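Farnesyl pyrophosphate synthetase (PDB 5H9D) probably catalyses, with magnesium, the chain elongation of allylic diphosphates with isopentenyl diphosphate to make heptaprenyl diphosphate. Local coordinates at residues R163-K168 against S204-D209; G198-M203 against S285-K290. One frame throughout, in Å; residues are numbered along the deposited sequence.

Contact 1 (R163-K168 against S204-D209); sequences RRINRK and SFQIID
Where helix 188-215 enters the second aspartate-rich motif of the trans-prenyltransferase fold, which by sequence begins at D209 and D210, Q206 and I207 meet I165 and K168 of helix 158-183. The two segments run at 111° to each other and their axes come no closer than 9.8 Å, so side chains rather than backbone fill the gap. The methyl CG2 of I165 lies against Q206 CG at 3.5 Å, while its longer branch ends in CD1, which reaches I207 CG1 at 3.7 Å. This spread follows from chi1 of 64°, which sets CG1 between the backbone N and the carbonyl carbon and leaves CG2 beside the N; one isoleucine thus touches two successive residues of the other helix. Q206 folds over at chi2 (55°), and its amide end turns toward K168. The lysine chain is extended as far as CE and passes the amide at roughly a right angle, with CE 3.3 Å from Q206 OE1. No hydrogen bond joins the two segments. The amide finds its partners nearby instead: OE1 is hydrogen-bonded to T169 OG1, and NE2 makes a weak bond to D210 OD1. K168 and T169 match the Lys-Thr pair that in relatives lies by the allylic diphosphate. Chemically, the isoleucines and Q206 CG make the apolar half; beside it the buried glutamine amide links helix 158-183 to the aspartate motif that in relatives holds magnesium and diphosphate, consistent with a second-shell role for Q206.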
loop_
_atom_site.group_PDB
_atom_site.type_symbol
_atom_site.label_atom_id
_atom_site.label_comp_id
_atom_site.label_asym_id
_atom_site.label_seq_id
_atom_site.Cartn_x
_atom_site.Cartn_y
_atom_site.Cartn_z
ATOM N N ARG A 163 8.421 15.585 -5.394
ATOM C CA ARG A 163 8.770 14.749 -4.263
ATOM C C ARG A 163 7.528 13.925 -3.900
ATOM O O ARG A 163 7.625 12.787 -3.418
ATOM C CB ARG A 163 9.242 15.675 -3.126
ATOM C CG ARG A 163 9.865 15.020 -1.907
ATOM C CD ARG A 163 10.934 15.930 -1.298
ATOM N NE ARG A 163 10.501 17.322 -1.251
ATOM C CZ ARG A 163 11.324 18.358 -1.070
ATOM N NH1 ARG A 163 12.628 18.148 -0.910
ATOM N NH2 ARG A 163 10.850 19.605 -1.078
ATOM N N ARG A 164 6.362 14.502 -4.194
ATOM C CA ARG A 164 5.065 13.892 -3.914
ATOM C C ARG A 164 4.698 12.815 -4.918
ATOM O O ARG A 164 4.027 11.850 -4.551
ATOM C CB ARG A 164 3.954 14.965 -3.876
ATOM C CG ARG A 164 2.601 14.524 -3.257
ATOM C CD ARG A 164 1.681 15.729 -2.902
ATOM N NE ARG A 164 1.004 16.268 -4.086
ATOM C CZ ARG A 164 0.913 17.565 -4.394
ATOM N NH1 ARG A 164 1.446 18.490 -3.602
ATOM N NH2 ARG A 164 0.320 17.939 -5.519
ATOM N N ILE A 165 5.100 12.955 -6.180
ATOM C CA ILE A 165 4.752 11.910 -7.135
ATOM C C ILE A 165 5.832 10.843 -7.147
ATOM O O ILE A 165 5.688 9.776 -7.742
ATOM C CB ILE A 165 4.506 12.460 -8.563
ATOM C CG1 ILE A 165 5.768 13.059 -9.131
ATOM C CG2 ILE A 165 3.372 13.479 -8.531
ATOM C CD1 ILE A 165 5.606 13.415 -10.540
ATOM N N ASN A 166 6.918 11.141 -6.455
ATOM C CA ASN A 166 8.000 10.195 -6.328
ATOM C C ASN A 166 7.590 9.106 -5.321
ATOM O O ASN A 166 7.708 7.906 -5.599
ATOM C CB ASN A 166 9.246 10.892 -5.832
ATOM C CG ASN A 166 10.344 9.912 -5.525
ATOM O OD1 ASN A 166 10.804 9.181 -6.418
ATOM N ND2 ASN A 166 10.764 9.864 -4.256
ATOM N N ARG A 167 7.115 9.522 -4.145
ATOM C CA ARG A 167 6.679 8.573 -3.119
ATOM C C ARG A 167 5.381 7.887 -3.566
ATOM O O ARG A 167 5.248 6.655 -3.518
ATOM C CB ARG A 167 6.414 9.282 -1.796
ATOM C CG ARG A 167 7.581 10.028 -1.194
ATOM C CD ARG A 167 7.063 11.048 -0.178
ATOM N NE ARG A 167 8.036 12.105 0.058
ATOM C CZ ARG A 167 9.067 12.016 0.899
ATOM N NH1 ARG A 167 9.262 10.909 1.622
ATOM N NH2 ARG A 167 9.930 13.030 0.985
ATOM N N LYS A 168 4.427 8.700 -3.997
ATOM C CA LYS A 168 3.126 8.225 -4.448
ATOM C C LYS A 168 3.110 7.223 -5.613
ATOM O O LYS A 168 2.318 6.279 -5.581
ATOM C CB LYS A 168 2.263 9.452 -4.792
ATOM C CG LYS A 168 1.002 9.239 -5.643
ATOM C CD LYS A 168 0.366 10.614 -5.950
ATOM C CE LYS A 168 -0.552 10.643 -7.183
ATOM N NZ LYS A 168 -1.903 9.996 -7.009
ATOM N N SER A 204 7.513 10.050 -15.074
ATOM C CA SER A 204 6.815 10.389 -16.302
ATOM C C SER A 204 5.372 9.870 -16.278
ATOM O O SER A 204 4.430 10.554 -16.695
ATOM C CB SER A 204 7.535 9.775 -17.483
ATOM O OG SER A 204 6.614 9.568 -18.536
ATOM N N PHE A 205 5.230 8.642 -15.787
ATOM C CA PHE A 205 3.966 7.959 -15.671
ATOM C C PHE A 205 2.935 8.878 -15.027
ATOM O O PHE A 205 1.929 9.236 -15.647
ATOM C CB PHE A 205 4.176 6.707 -14.812
ATOM C CG PHE A 205 2.969 5.785 -14.746
ATOM C CD1 PHE A 205 2.397 5.271 -15.902
ATOM C CD2 PHE A 205 2.443 5.390 -13.524
ATOM C CE1 PHE A 205 1.327 4.381 -15.830
ATOM C CE2 PHE A 205 1.386 4.504 -13.453
ATOM C CZ PHE A 205 0.831 4.000 -14.598
ATOM N N GLN A 206 3.202 9.250 -13.773
ATOM C CA GLN A 206 2.328 10.113 -12.985
ATOM C C GLN A 206 2.088 11.485 -13.610
ATOM O O GLN A 206 0.972 11.997 -13.576
ATOM C CB GLN A 206 2.903 10.297 -11.564
ATOM C CG GLN A 206 1.958 11.023 -10.587
ATOM C CD GLN A 206 0.582 10.324 -10.488
ATOM O OE1 GLN A 206 0.484 9.185 -10.013
ATOM N NE2 GLN A 206 -0.478 11.010 -10.958
ATOM N N ILE A 207 3.128 12.087 -14.169
ATOM C CA ILE A 207 2.933 13.391 -14.760
ATOM C C ILE A 207 1.893 13.269 -15.865
ATOM O O ILE A 207 1.061 14.152 -16.060
ATOM C CB ILE A 207 4.244 13.975 -15.300
ATOM C CG1 ILE A 207 5.187 14.273 -14.133
ATOM C CG2 ILE A 207 3.947 15.238 -16.076
ATOM C CD1 ILE A 207 6.512 14.872 -14.503
ATOM N N ILE A 208 1.912 12.145 -16.566
ATOM C CA ILE A 208 0.945 11.942 -17.627
ATOM C C ILE A 208 -0.468 11.842 -17.077
ATOM O O ILE A 208 -1.373 12.467 -17.622
ATOM C CB ILE A 208 1.329 10.728 -18.495
ATOM C CG1 ILE A 208 2.379 11.188 -19.508
ATOM C CG2 ILE A 208 0.115 10.134 -19.200
ATOM C CD1 ILE A 208 3.323 10.092 -19.943
ATOM N N ASP A 209 -0.674 11.078 -16.010
ATOM C CA ASP A 209 -2.002 11.003 -15.390
ATOM C C ASP A 209 -2.562 12.423 -15.140
ATOM O O ASP A 209 -3.688 12.733 -15.505
ATOM C CB ASP A 209 -1.930 10.313 -14.021
ATOM C CG ASP A 209 -1.999 8.811 -14.101
ATOM O OD1 ASP A 209 -1.212 8.192 -14.856
ATOM O OD2 ASP A 209 -2.842 8.244 -13.373
#

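Contact 2 (G198-M203 against S285-K290); sequences GHYIGM and SKYLSK
The CB of M203 sits almost exactly over the centre of the Y287 ring, 3.8 Å from the centroid and only 1° off the ring normal, a nearly axial CH-pi contact. It belongs to an antiparallel helix pair of the all-alpha prenyl synthase fold: segments 198-203 and 285-290 run at 163° to each other with axes approaching to 8.1 Å, and no hydrogen bond crosses between them. A second tyrosine answers the first from the other helix. K290 lays its CB over one face of the Y200 ring, 3.7 Å from the centroid and offset toward the rim, and its CD continues along the same ring. The two aromatic side chains cross at about a right angle, with Y200 CD1 coming to the edge of the Y287 ring, 4.0 Å from Y287 CD1. Each helix therefore supplies one ring and one aliphatic chain to cover the other's ring. Y287 also meets an aromatic side chain of a bound peptide chain, the ring planes at about 40°. The bend of M203 at chi2 sets its sulfur obliquely to the Y287 ring, a Met-aromatic contact, and the bend at chi3 brings CE to 3.6 Å from Y287 OH.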
loop_
_atom_site.group_PDB
_atom_site.type_symbol
_atom_site.label_atom_id
_atom_site.label_comp_id
_atom_site.label_asym_id
_atom_site.label_seq_id
_atom_site.Cartn_x
_atom_site.Cartn_y
_atom_site.Cartn_z
ATOM N N GLY A 198 13.576 2.640 -14.074
ATOM C CA GLY A 198 12.255 2.514 -13.493
ATOM C C GLY A 198 11.785 3.778 -12.790
ATOM O O GLY A 198 10.636 4.185 -12.929
ATOM N N HIS A 199 12.667 4.405 -12.019
ATOM C CA HIS A 199 12.284 5.621 -11.336
ATOM C C HIS A 199 11.864 6.715 -12.313
ATOM O O HIS A 199 10.873 7.393 -12.058
ATOM C CB HIS A 199 13.417 6.104 -10.430
ATOM C CG HIS A 199 13.255 7.515 -9.963
ATOM N ND1 HIS A 199 13.640 8.596 -10.721
ATOM C CD2 HIS A 199 12.694 8.025 -8.850
ATOM C CE1 HIS A 199 13.320 9.712 -10.097
ATOM N NE2 HIS A 199 12.744 9.390 -8.957
ATOM N N TYR A 200 12.601 6.886 -13.417
ATOM C CA TYR A 200 12.245 7.910 -14.433
ATOM C C TYR A 200 10.918 7.587 -15.149
ATOM O O TYR A 200 10.145 8.491 -15.451
ATOM C CB TYR A 200 13.342 8.095 -15.518
ATOM C CG TYR A 200 14.682 8.624 -15.036
ATOM C CD1 TYR A 200 14.761 9.524 -13.975
ATOM C CD2 TYR A 200 15.865 8.253 -15.671
ATOM C CE1 TYR A 200 15.973 10.042 -13.560
ATOM C CE2 TYR A 200 17.084 8.769 -15.271
ATOM C CZ TYR A 200 17.133 9.670 -14.210
ATOM O OH TYR A 200 18.333 10.231 -13.825
ATOM N N ILE A 201 10.668 6.309 -15.434
ATOM C CA ILE A 201 9.429 5.925 -16.085
ATOM C C ILE A 201 8.281 6.266 -15.157
ATOM O O ILE A 201 7.277 6.806 -15.595
ATOM C CB ILE A 201 9.417 4.417 -16.407
ATOM C CG1 ILE A 201 10.017 4.210 -17.800
ATOM C CG2 ILE A 201 7.967 3.823 -16.259
ATOM C CD1 ILE A 201 10.988 3.086 -17.847
ATOM N N GLY A 202 8.454 5.958 -13.869
ATOM C CA GLY A 202 7.445 6.245 -12.863
ATOM C C GLY A 202 7.114 7.721 -12.716
ATOM O O GLY A 202 5.956 8.067 -12.518
ATOM N N MET A 203 8.113 8.595 -12.786
ATOM C CA MET A 203 7.874 10.039 -12.681
ATOM C C MET A 203 7.080 10.491 -13.901
ATOM O O MET A 203 6.082 11.215 -13.782
ATOM C CB MET A 203 9.202 10.814 -12.610
ATOM C CG MET A 203 10.044 10.507 -11.356
ATOM S SD MET A 203 9.335 11.151 -9.845
ATOM C CE MET A 203 9.265 12.916 -10.207
ATOM N N SER A 285 8.144 14.093 -20.985
ATOM C CA SER A 285 9.070 13.754 -22.059
ATOM C C SER A 285 10.535 13.811 -21.722
ATOM O O SER A 285 11.278 12.894 -22.072
ATOM C CB SER A 285 8.806 14.611 -23.267
ATOM O OG SER A 285 7.892 13.924 -24.092
ATOM N N LYS A 286 10.971 14.873 -21.067
ATOM C CA LYS A 286 12.362 14.930 -20.711
ATOM C C LYS A 286 12.664 13.711 -19.822
ATOM O O LYS A 286 13.717 13.054 -19.961
ATOM C CB LYS A 286 12.663 16.229 -19.974
ATOM C CG LYS A 286 14.090 16.312 -19.533
ATOM C CD LYS A 286 14.425 17.665 -18.998
ATOM C CE LYS A 286 14.349 18.714 -20.079
ATOM N NZ LYS A 286 14.967 19.941 -19.553
ATOM N N TYR A 287 11.722 13.401 -18.920
ATOM C CA TYR A 287 11.857 12.257 -17.998
ATOM C C TYR A 287 11.990 10.947 -18.736
ATOM O O TYR A 287 12.799 10.108 -18.345
ATOM C CB TYR A 287 10.673 12.181 -17.015
ATOM C CG TYR A 287 10.992 12.787 -15.665
ATOM C CD1 TYR A 287 12.116 12.357 -14.934
ATOM C CD2 TYR A 287 10.193 13.807 -15.119
ATOM C CE1 TYR A 287 12.445 12.923 -13.697
ATOM C CE2 TYR A 287 10.510 14.392 -13.856
ATOM C CZ TYR A 287 11.640 13.939 -13.158
ATOM O OH TYR A 287 11.967 14.473 -11.928
ATOM N N LEU A 288 11.198 10.780 -19.795
ATOM C CA LEU A 288 11.242 9.581 -20.617
ATOM C C LEU A 288 12.587 9.405 -21.358
ATOM O O LEU A 288 13.071 8.294 -21.505
ATOM C CB LEU A 288 10.080 9.609 -21.605
ATOM C CG LEU A 288 8.756 8.985 -21.124
ATOM C CD1 LEU A 288 7.695 9.120 -22.201
ATOM C CD2 LEU A 288 8.970 7.503 -20.785
ATOM N N SER A 289 13.181 10.507 -21.825
ATOM C CA SER A 289 14.475 10.459 -22.498
ATOM C C SER A 289 15.509 10.043 -21.467
ATOM O O SER A 289 16.357 9.207 -21.727
ATOM C CB SER A 289 14.860 11.829 -23.042
ATOM O OG SER A 289 13.872 12.314 -23.918
ATOM N N LYS A 290 15.457 10.629 -20.286
ATOM C CA LYS A 290 16.422 10.228 -19.284
ATOM C C LYS A 290 16.358 8.712 -19.146
ATOM O O LYS A 290 17.370 8.063 -18.859
ATOM C CB LYS A 290 16.143 10.894 -17.922
ATOM C CG LYS A 290 16.975 12.146 -17.657
ATOM C CD LYS A 290 16.586 12.786 -16.332
ATOM C CE LYS A 290 17.546 13.880 -15.929
ATOM N NZ LYS A 290 18.956 13.369 -15.870
#

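Overall arrangement
Contacts 1 and 2 occupy consecutive turns of helix 188-215, and their centres lie about 10 Å apart. The helix is thus gripped in succession: segment 285-290 runs nearly antiparallel to 198-203, and segment 163-168 lies steeply across 204-209. The two cores merge, since I165 CG1 lies 3.7 Å from M203 CE, and I207 also touches Y287. A hydrogen bond between S204 and S284 adds to the attachment to helix 276-296. The two differ in their surroundings. Contact 1 adjoins the aspartates of the probable metal and diphosphate site. Contact 2, farther from the centre of the chain, borders the bound peptide, which packs on Y287 and K290 and, in contact 1, reaches R163 alone.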